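Local coordinates for cytolethal distending toxin protein C (Haemophilus ducreyi, PDB 1SR4), which forms one of the three subunits of a bacterial genotoxin, the cytolethal distending toxin, and is a lectin-type subunit that may bind carbohydrate, at residues L25-P30 / I116-F121; F77-K82 / D122-E127. All coordinates share one frame; numbering follows the deposited sequence.

Contact 1: L25-P30 / I116-F121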
ATOM      1  N   LEU C  25       0.470 -17.544   7.107  1.00  9.20           N
ATOM      2  CA  LEU C  25       1.667 -17.526   6.281  1.00  8.98           C
ATOM      3  C   LEU C  25       2.412 -18.845   6.375  1.00 10.02           C
ATOM      4  O   LEU C  25       3.321 -19.113   5.589  1.00  8.53           O
ATOM      5  CB  LEU C  25       2.593 -16.377   6.668  1.00  8.28           C
ATOM      6  CG  LEU C  25       1.996 -15.001   6.371  1.00 11.09           C
ATOM      7  CD1 LEU C  25       3.125 -13.970   6.407  1.00 11.07           C
ATOM      8  CD2 LEU C  25       1.320 -15.001   4.989  1.00  8.25           C
ATOM      9  N   LEU C  26       2.013 -19.684   7.323  1.00  8.82           N
ATOM     10  CA  LEU C  26       2.655 -20.977   7.457  1.00 10.27           C
ATOM     11  C   LEU C  26       1.973 -21.996   6.539  1.00  9.32           C
ATOM     12  O   LEU C  26       2.642 -22.702   5.806  1.00  9.83           O
ATOM     13  CB  LEU C  26       2.600 -21.454   8.917  1.00 11.26           C
ATOM     14  CG  LEU C  26       3.346 -22.759   9.237  1.00 13.49           C
ATOM     15  CD1 LEU C  26       3.695 -22.808  10.743  1.00 13.82           C
ATOM     16  CD2 LEU C  26       2.465 -23.963   8.851  1.00 12.32           C
ATOM     17  N   THR C  27       0.645 -22.077   6.584  1.00  9.74           N
ATOM     18  CA  THR C  27      -0.078 -23.032   5.735  1.00 10.33           C
ATOM     19  C   THR C  27      -0.525 -22.456   4.386  1.00 10.75           C
ATOM     20  O   THR C  27      -0.797 -23.212   3.450  1.00 11.20           O
ATOM     21  CB  THR C  27      -1.363 -23.553   6.414  1.00  9.14           C
ATOM     22  OG1 THR C  27      -2.341 -22.503   6.441  1.00  9.29           O
ATOM     23  CG2 THR C  27      -1.066 -24.031   7.852  1.00 10.85           C
ATOM     24  N   ALA C  28      -0.622 -21.130   4.306  1.00  9.37           N
ATOM     25  CA  ALA C  28      -1.087 -20.442   3.092  1.00 12.64           C
ATOM     26  C   ALA C  28      -2.568 -20.721   2.818  1.00 12.30           C
ATOM     27  O   ALA C  28      -3.099 -20.315   1.786  1.00 13.52           O
ATOM     28  CB  ALA C  28      -0.260 -20.854   1.870  1.00 10.73           C
ATOM     29  N   GLN C  29      -3.241 -21.426   3.725  1.00 13.37           N
ATOM     30  CA  GLN C  29      -4.663 -21.722   3.518  1.00 12.77           C
ATOM     31  C   GLN C  29      -5.550 -20.550   3.943  1.00 12.59           C
ATOM     32  O   GLN C  29      -5.337 -19.946   4.987  1.00 12.01           O
ATOM     33  CB  GLN C  29      -5.081 -22.953   4.330  1.00 15.85           C
ATOM     34  CG  GLN C  29      -4.347 -24.235   3.962  1.00 15.94           C
ATOM     35  CD  GLN C  29      -4.810 -25.409   4.798  1.00 19.59           C
ATOM     36  OE1 GLN C  29      -4.847 -25.338   6.028  1.00 20.24           O
ATOM     37  NE2 GLN C  29      -5.159 -26.503   4.136  1.00 20.63           N
ATOM     38  N   PRO C  30      -6.547 -20.196   3.128  1.00 12.64           N
ATOM     39  CA  PRO C  30      -7.393 -19.080   3.561  1.00 12.47           C
ATOM     40  C   PRO C  30      -8.383 -19.563   4.635  1.00 13.92           C
ATOM     41  O   PRO C  30      -8.839 -20.715   4.596  1.00 12.64           O
ATOM     42  CB  PRO C  30      -8.100 -18.658   2.275  1.00 12.79           C
ATOM     43  CG  PRO C  30      -8.178 -19.934   1.492  1.00 14.52           C
ATOM     44  CD  PRO C  30      -6.852 -20.607   1.743  1.00 11.36           C
ATOM     45  N   ILE C 116      -3.895 -15.679  17.586  1.00 12.29           N
ATOM     46  CA  ILE C 116      -4.412 -16.718  16.708  1.00 11.12           C
ATOM     47  C   ILE C 116      -3.198 -17.332  16.026  1.00 11.85           C
ATOM     48  O   ILE C 116      -2.384 -16.622  15.440  1.00 11.61           O
ATOM     49  CB  ILE C 116      -5.334 -16.133  15.607  1.00 12.80           C
ATOM     50  CG1 ILE C 116      -6.570 -15.503  16.249  1.00 12.62           C
ATOM     51  CG2 ILE C 116      -5.714 -17.231  14.600  1.00 10.24           C
ATOM     52  CD1 ILE C 116      -7.591 -14.980  15.230  1.00 14.49           C
ATOM     53  N   THR C 117      -3.073 -18.648  16.089  1.00 12.14           N
ATOM     54  CA  THR C 117      -1.929 -19.316  15.469  1.00 12.17           C
ATOM     55  C   THR C 117      -2.390 -20.492  14.616  1.00 11.52           C
ATOM     56  O   THR C 117      -3.513 -20.985  14.769  1.00 11.03           O
ATOM     57  CB  THR C 117      -0.955 -19.885  16.533  1.00 13.60           C
ATOM     58  OG1 THR C 117      -1.640 -20.868  17.323  1.00 14.62           O
ATOM     59  CG2 THR C 117      -0.431 -18.784  17.433  1.00 10.83           C
ATOM     60  N   SER C 118      -1.528 -20.915  13.700  1.00 10.29           N
ATOM     61  CA  SER C 118      -1.807 -22.074  12.862  1.00 10.44           C
ATOM     62  C   SER C 118      -0.454 -22.738  12.606  1.00 12.33           C
ATOM     63  O   SER C 118       0.359 -22.212  11.849  1.00 13.16           O
ATOM     64  CB  SER C 118      -2.442 -21.663  11.540  1.00  9.17           C
ATOM     65  OG  SER C 118      -2.759 -22.816  10.780  1.00  9.46           O
ATOM     66  N   HIS C 119      -0.226 -23.886  13.237  1.00 12.13           N
ATOM     67  CA  HIS C 119       1.037 -24.626  13.115  1.00 14.51           C
ATOM     68  C   HIS C 119       1.014 -25.763  12.111  1.00 14.58           C
ATOM     69  O   HIS C 119       2.032 -26.428  11.899  1.00 15.77           O
ATOM     70  CB  HIS C 119       1.422 -25.240  14.469  1.00 15.78           C
ATOM     71  CG  HIS C 119       1.889 -24.248  15.484  1.00 15.45           C
ATOM     72  ND1 HIS C 119       1.026 -23.571  16.322  1.00 17.85           N
ATOM     73  CD2 HIS C 119       3.134 -23.826  15.805  1.00 15.92           C
ATOM     74  CE1 HIS C 119       1.723 -22.778  17.117  1.00 15.10           C
ATOM     75  NE2 HIS C 119       3.004 -22.913  16.824  1.00 16.85           N
ATOM     76  N   ASP C 120      -0.135 -26.012  11.503  1.00 14.64           N
ATOM     77  CA  ASP C 120      -0.234 -27.129  10.576  1.00 15.20           C
ATOM     78  C   ASP C 120      -1.568 -27.077   9.842  1.00 14.98           C
ATOM     79  O   ASP C 120      -2.429 -26.249  10.173  1.00 13.76           O
ATOM     80  CB  ASP C 120      -0.091 -28.436  11.375  1.00 16.56           C
ATOM     81  CG  ASP C 120      -0.032 -29.681  10.490  1.00 20.22           C
ATOM     82  OD1 ASP C 120       0.521 -29.624   9.365  1.00 19.81           O
ATOM     83  OD2 ASP C 120      -0.523 -30.738  10.944  1.00 22.92           O
ATOM     84  N   PHE C 121      -1.731 -27.948   8.845  1.00 14.07           N
ATOM     85  CA  PHE C 121      -2.963 -28.013   8.057  1.00 17.26           C
ATOM     86  C   PHE C 121      -4.216 -27.975   8.913  1.00 20.80           C
ATOM     87  O   PHE C 121      -4.320 -28.678   9.915  1.00 21.49           O
ATOM     88  CB  PHE C 121      -3.028 -29.309   7.227  1.00 13.95           C
ATOM     89  CG  PHE C 121      -2.036 -29.374   6.105  1.00 11.74           C
ATOM     90  CD1 PHE C 121      -2.297 -28.730   4.895  1.00 12.72           C
ATOM     91  CD2 PHE C 121      -0.842 -30.078   6.249  1.00 11.66           C
ATOM     92  CE1 PHE C 121      -1.389 -28.786   3.845  1.00 10.68           C
ATOM     93  CE2 PHE C 121       0.083 -30.142   5.199  1.00  9.88           C
ATOM     94  CZ  PHE C 121      -0.196 -29.492   3.997  1.00 10.86           C
TER
HETATM   95  O   HOH W   1      -4.040 -22.674   8.434  1.00 17.67           O

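Contact 2: F77-K82 / D122-E127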
ATOM      1  N   PHE C  77     -16.286 -13.930  11.588  1.00 11.18           N
ATOM      2  CA  PHE C  77     -15.385 -14.993  11.993  1.00 12.14           C
ATOM      3  C   PHE C  77     -15.330 -15.111  13.520  1.00 12.00           C
ATOM      4  O   PHE C  77     -15.293 -14.103  14.225  1.00 11.08           O
ATOM      5  CB  PHE C  77     -13.974 -14.716  11.462  1.00 12.57           C
ATOM      6  CG  PHE C  77     -12.931 -15.604  12.061  1.00 14.01           C
ATOM      7  CD1 PHE C  77     -12.740 -16.893  11.578  1.00 13.93           C
ATOM      8  CD2 PHE C  77     -12.192 -15.180  13.161  1.00 14.20           C
ATOM      9  CE1 PHE C  77     -11.827 -17.755  12.188  1.00 16.64           C
ATOM     10  CE2 PHE C  77     -11.273 -16.034  13.786  1.00 15.61           C
ATOM     11  CZ  PHE C  77     -11.091 -17.323  13.299  1.00 16.18           C
ATOM     12  N   ALA C  78     -15.310 -16.341  14.023  1.00 13.02           N
ATOM     13  CA  ALA C  78     -15.227 -16.572  15.467  1.00 14.26           C
ATOM     14  C   ALA C  78     -14.834 -18.023  15.763  1.00 14.77           C
ATOM     15  O   ALA C  78     -14.990 -18.894  14.910  1.00 14.69           O
ATOM     16  CB  ALA C  78     -16.575 -16.244  16.131  1.00 14.61           C
ATOM     17  N   PHE C  79     -14.291 -18.274  16.951  1.00 15.89           N
ATOM     18  CA  PHE C  79     -13.928 -19.635  17.355  1.00 17.59           C
ATOM     19  C   PHE C  79     -15.177 -20.247  18.003  1.00 19.97           C
ATOM     20  O   PHE C  79     -15.181 -20.629  19.171  1.00 22.07           O
ATOM     21  CB  PHE C  79     -12.769 -19.609  18.356  1.00 17.81           C
ATOM     22  CG  PHE C  79     -11.435 -19.285  17.728  1.00 17.70           C
ATOM     23  CD1 PHE C  79     -10.605 -20.304  17.258  1.00 18.01           C
ATOM     24  CD2 PHE C  79     -11.045 -17.958  17.545  1.00 15.63           C
ATOM     25  CE1 PHE C  79      -9.402 -20.009  16.607  1.00 19.29           C
ATOM     26  CE2 PHE C  79      -9.851 -17.644  16.897  1.00 16.02           C
ATOM     27  CZ  PHE C  79      -9.025 -18.671  16.424  1.00 17.11           C
ATOM     28  N   LEU C  80     -16.249 -20.302  17.232  1.00 21.14           N
ATOM     29  CA  LEU C  80     -17.516 -20.849  17.689  1.00 22.01           C
ATOM     30  C   LEU C  80     -18.181 -21.558  16.523  1.00 23.59           C
ATOM     31  O   LEU C  80     -17.938 -21.218  15.353  1.00 22.14           O
ATOM     32  CB  LEU C  80     -18.453 -19.736  18.156  1.00 20.63           C
ATOM     33  CG  LEU C  80     -18.263 -19.046  19.496  1.00 22.61           C
ATOM     34  CD1 LEU C  80     -19.252 -17.905  19.578  1.00 22.49           C
ATOM     35  CD2 LEU C  80     -18.470 -20.042  20.646  1.00 22.10           C
ATOM     36  N   GLY C  81     -19.030 -22.531  16.850  1.00 23.19           N
ATOM     37  CA  GLY C  81     -19.746 -23.277  15.835  1.00 23.89           C
ATOM     38  C   GLY C  81     -18.874 -23.726  14.690  1.00 24.30           C
ATOM     39  O   GLY C  81     -17.862 -24.379  14.900  1.00 25.06           O
ATOM     40  N   LYS C  82     -19.252 -23.363  13.471  1.00 24.89           N
ATOM     41  CA  LYS C  82     -18.483 -23.763  12.313  1.00 25.61           C
ATOM     42  C   LYS C  82     -17.516 -22.692  11.814  1.00 25.32           C
ATOM     43  O   LYS C  82     -17.066 -22.762  10.671  1.00 24.48           O
ATOM     44  CB  LYS C  82     -19.425 -24.170  11.176  1.00 28.97           C
ATOM     45  CG  LYS C  82     -20.454 -25.219  11.571  1.00 33.45           C
ATOM     46  CD  LYS C  82     -19.791 -26.486  12.091  1.00 36.87           C
ATOM     47  CE  LYS C  82     -18.954 -27.155  11.005  1.00 39.23           C
ATOM     48  NZ  LYS C  82     -18.162 -28.302  11.545  1.00 40.71           N
ATOM     49  N   ASP C 122      -5.165 -27.143   8.511  1.00 25.00           N
ATOM     50  CA  ASP C 122      -6.430 -27.064   9.205  1.00 29.31           C
ATOM     51  C   ASP C 122      -6.345 -26.992  10.747  1.00 30.97           C
ATOM     52  O   ASP C 122      -7.244 -27.457  11.452  1.00 31.95           O
ATOM     53  CB  ASP C 122      -7.271 -28.247   8.712  1.00 32.02           C
ATOM     54  CG  ASP C 122      -7.279 -28.339   7.176  1.00 34.29           C
ATOM     55  OD1 ASP C 122      -7.816 -27.413   6.531  1.00 37.40           O
ATOM     56  OD2 ASP C 122      -6.732 -29.306   6.602  1.00 33.08           O
ATOM     57  N   ASP C 123      -5.260 -26.396  11.250  1.00 30.18           N
ATOM     58  CA  ASP C 123      -5.038 -26.183  12.687  1.00 29.33           C
ATOM     59  C   ASP C 123      -5.256 -24.684  12.896  1.00 27.36           C
ATOM     60  O   ASP C 123      -4.657 -23.865  12.207  1.00 27.67           O
ATOM     61  CB  ASP C 123      -3.596 -26.536  13.091  1.00 31.90           C
ATOM     62  CG  ASP C 123      -3.221 -26.019  14.491  1.00 34.83           C
ATOM     63  OD1 ASP C 123      -3.775 -26.526  15.488  1.00 36.63           O
ATOM     64  OD2 ASP C 123      -2.372 -25.101  14.603  1.00 33.90           O
ATOM     65  N   LEU C 124      -6.120 -24.321  13.827  1.00 23.74           N
ATOM     66  CA  LEU C 124      -6.387 -22.917  14.077  1.00 22.06           C
ATOM     67  C   LEU C 124      -6.807 -22.768  15.520  1.00 21.04           C
ATOM     68  O   LEU C 124      -7.854 -23.263  15.916  1.00 18.88           O
ATOM     69  CB  LEU C 124      -7.508 -22.416  13.160  1.00 22.21           C
ATOM     70  CG  LEU C 124      -7.744 -20.903  13.103  1.00 24.90           C
ATOM     71  CD1 LEU C 124      -6.529 -20.232  12.487  1.00 23.99           C
ATOM     72  CD2 LEU C 124      -8.980 -20.584  12.263  1.00 24.72           C
ATOM     73  N   LYS C 125      -5.990 -22.089  16.313  1.00 21.30           N
ATOM     74  CA  LYS C 125      -6.339 -21.904  17.703  1.00 22.69           C
ATOM     75  C   LYS C 125      -5.965 -20.535  18.221  1.00 21.80           C
ATOM     76  O   LYS C 125      -5.218 -19.795  17.581  1.00 19.48           O
ATOM     77  CB  LYS C 125      -5.699 -22.992  18.562  1.00 26.37           C
ATOM     78  CG  LYS C 125      -4.278 -23.328  18.193  1.00 31.04           C
ATOM     79  CD  LYS C 125      -3.871 -24.680  18.792  1.00 34.61           C
ATOM     80  CE  LYS C 125      -4.784 -25.802  18.302  1.00 38.04           C
ATOM     81  NZ  LYS C 125      -4.415 -27.142  18.857  1.00 39.73           N
ATOM     82  N   LEU C 126      -6.520 -20.219  19.384  1.00 20.00           N
ATOM     83  CA  LEU C 126      -6.311 -18.953  20.057  1.00 21.85           C
ATOM     84  C   LEU C 126      -5.561 -19.297  21.337  1.00 22.71           C
ATOM     85  O   LEU C 126      -6.143 -19.848  22.278  1.00 24.70           O
ATOM     86  CB  LEU C 126      -7.673 -18.341  20.366  1.00 20.00           C
ATOM     87  CG  LEU C 126      -7.807 -16.905  20.850  1.00 18.17           C
ATOM     88  CD1 LEU C 126      -7.324 -15.940  19.786  1.00 17.50           C
ATOM     89  CD2 LEU C 126      -9.273 -16.655  21.177  1.00 19.59           C
ATOM     90  N   GLU C 127      -4.270 -18.990  21.372  1.00 22.51           N
ATOM     91  CA  GLU C 127      -3.459 -19.330  22.542  1.00 22.33           C
ATOM     92  C   GLU C 127      -2.746 -18.170  23.218  1.00 21.20           C
ATOM     93  O   GLU C 127      -2.472 -17.138  22.599  1.00 20.06           O
ATOM     94  CB  GLU C 127      -2.420 -20.378  22.154  1.00 24.58           C
ATOM     95  CG  GLU C 127      -1.530 -19.977  20.992  1.00 27.36           C
ATOM     96  CD  GLU C 127      -0.513 -21.061  20.618  1.00 28.48           C
ATOM     97  OE1 GLU C 127       0.325 -21.426  21.474  1.00 30.32           O
ATOM     98  OE2 GLU C 127      -0.548 -21.543  19.467  1.00 25.66           O
TER

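Contact 1: L25-P30 / I116-F121
Three first torsions, two on L25-P30 and one on I116-F121, bring the groups together. In L26, CG is anti to the backbone N (chi1 -175°), so both methyls reach the other backbone. T27 has OG1 in the crowded position between its own N and carbonyl carbon (chi1 72°), which sets CG2 anti to the carbonyl carbon and facing the loop. S118 holds OG anti to its N, pointing to the T27 side, where a water spans the gap between the hydroxyls. The T27 hydroxyl does two jobs. It accepts from the backbone N of Q29, with N to OG1 at 3.1 Å, closing an ST turn, and it meets the water at 2.6 Å from OG1. That water donates to S118 OG at 2.7 Å, so it bridges two hydroxyls that share no direct bond; S118 OG is also bonded to D123 O. Beside this polar link the contact is methyl against backbone: T27 CG2 packs on D120 O at 3.5 Å, and L26 CD1 lies 3.6 Å from S118 O while CD2 approaches H119 O. Q29 runs out extended beyond CG, and its NE2 comes to the edge of the F121 ring, in its plane, 3.7 Å from CD1, with amide and ring planes 81° apart. The amide oxygen, OE1, takes the N-H of D122. The chain of subunit A also touches this part: L26 O accepts from N87 of subunit A, and F121 packs on Y89 of that chain. No direct hydrogen bond joins L25-P30 to I116-F121; the Q29-D122 bond lies one residue beyond. A water bridge, that bond and methyl packing on polar backbone tie the loop after strand 19-24 to the turn after strand 115-117. Since S118 O and D120 N have no polar partner in the model, the L26 side is held by packing, not bonding.

Contact 2: F77-K82 / D122-E127
The F79 ring receives L126 CB over one face and the L124 carbonyl group at its edge, while the F77 ring is met edge-on by a methyl of L124. In this beta-trefoil, of the ricin-like lectin type, the contact sets the loop between strands 75-77 and 84-86 against strand 125-127 and the residues leading into it. F79 is the centre of an inverse gamma turn, and its CG, anti to the carbonyl carbon, sends the ring across to the strand. L126 CB makes a CH-pi contact, 4.2 Å from the ring centroid and 13° off the normal. At the edge, F79 CE1 lies 3.7 Å from L124 O; the same CE1 also packs on the L124 side chain, 4.0 Å from L124 CG. Alternation along the extended backbone explains the pattern: L124 and L126 point to the aromatic loop, whereas K125 points away and pairs with D123 in a salt bridge, NZ to OD1 at 3.5 Å. I116 of the adjacent strand 115-117 touches F79, L124 and L126. F77, buried, also meets the ring of F95. Tip to tip with it stands L124, whose CD2 is 4.0 Å from F77 CE1.

Overall arrangement
Both contacts use the hairpin of strands 115-117 and 125-127: contact 1 takes its first strand and turn, contact 2 the end of the turn and its second strand. Their segments meet directly, T117 OG1 lying 2.5 Å from E127 OE2 in a probable hydrogen bond and I116 packing against L126. Neither is wholly core. Contact 1, partly buried and adjoined by subunit A, mixes water-mediated polar bonding with methyl packing; contact 2 is a surface contact untouched by other chains of the assembly, and its chemistry is aromatic and aliphatic. One hairpin thus joins two loops far apart in the sequence by different means.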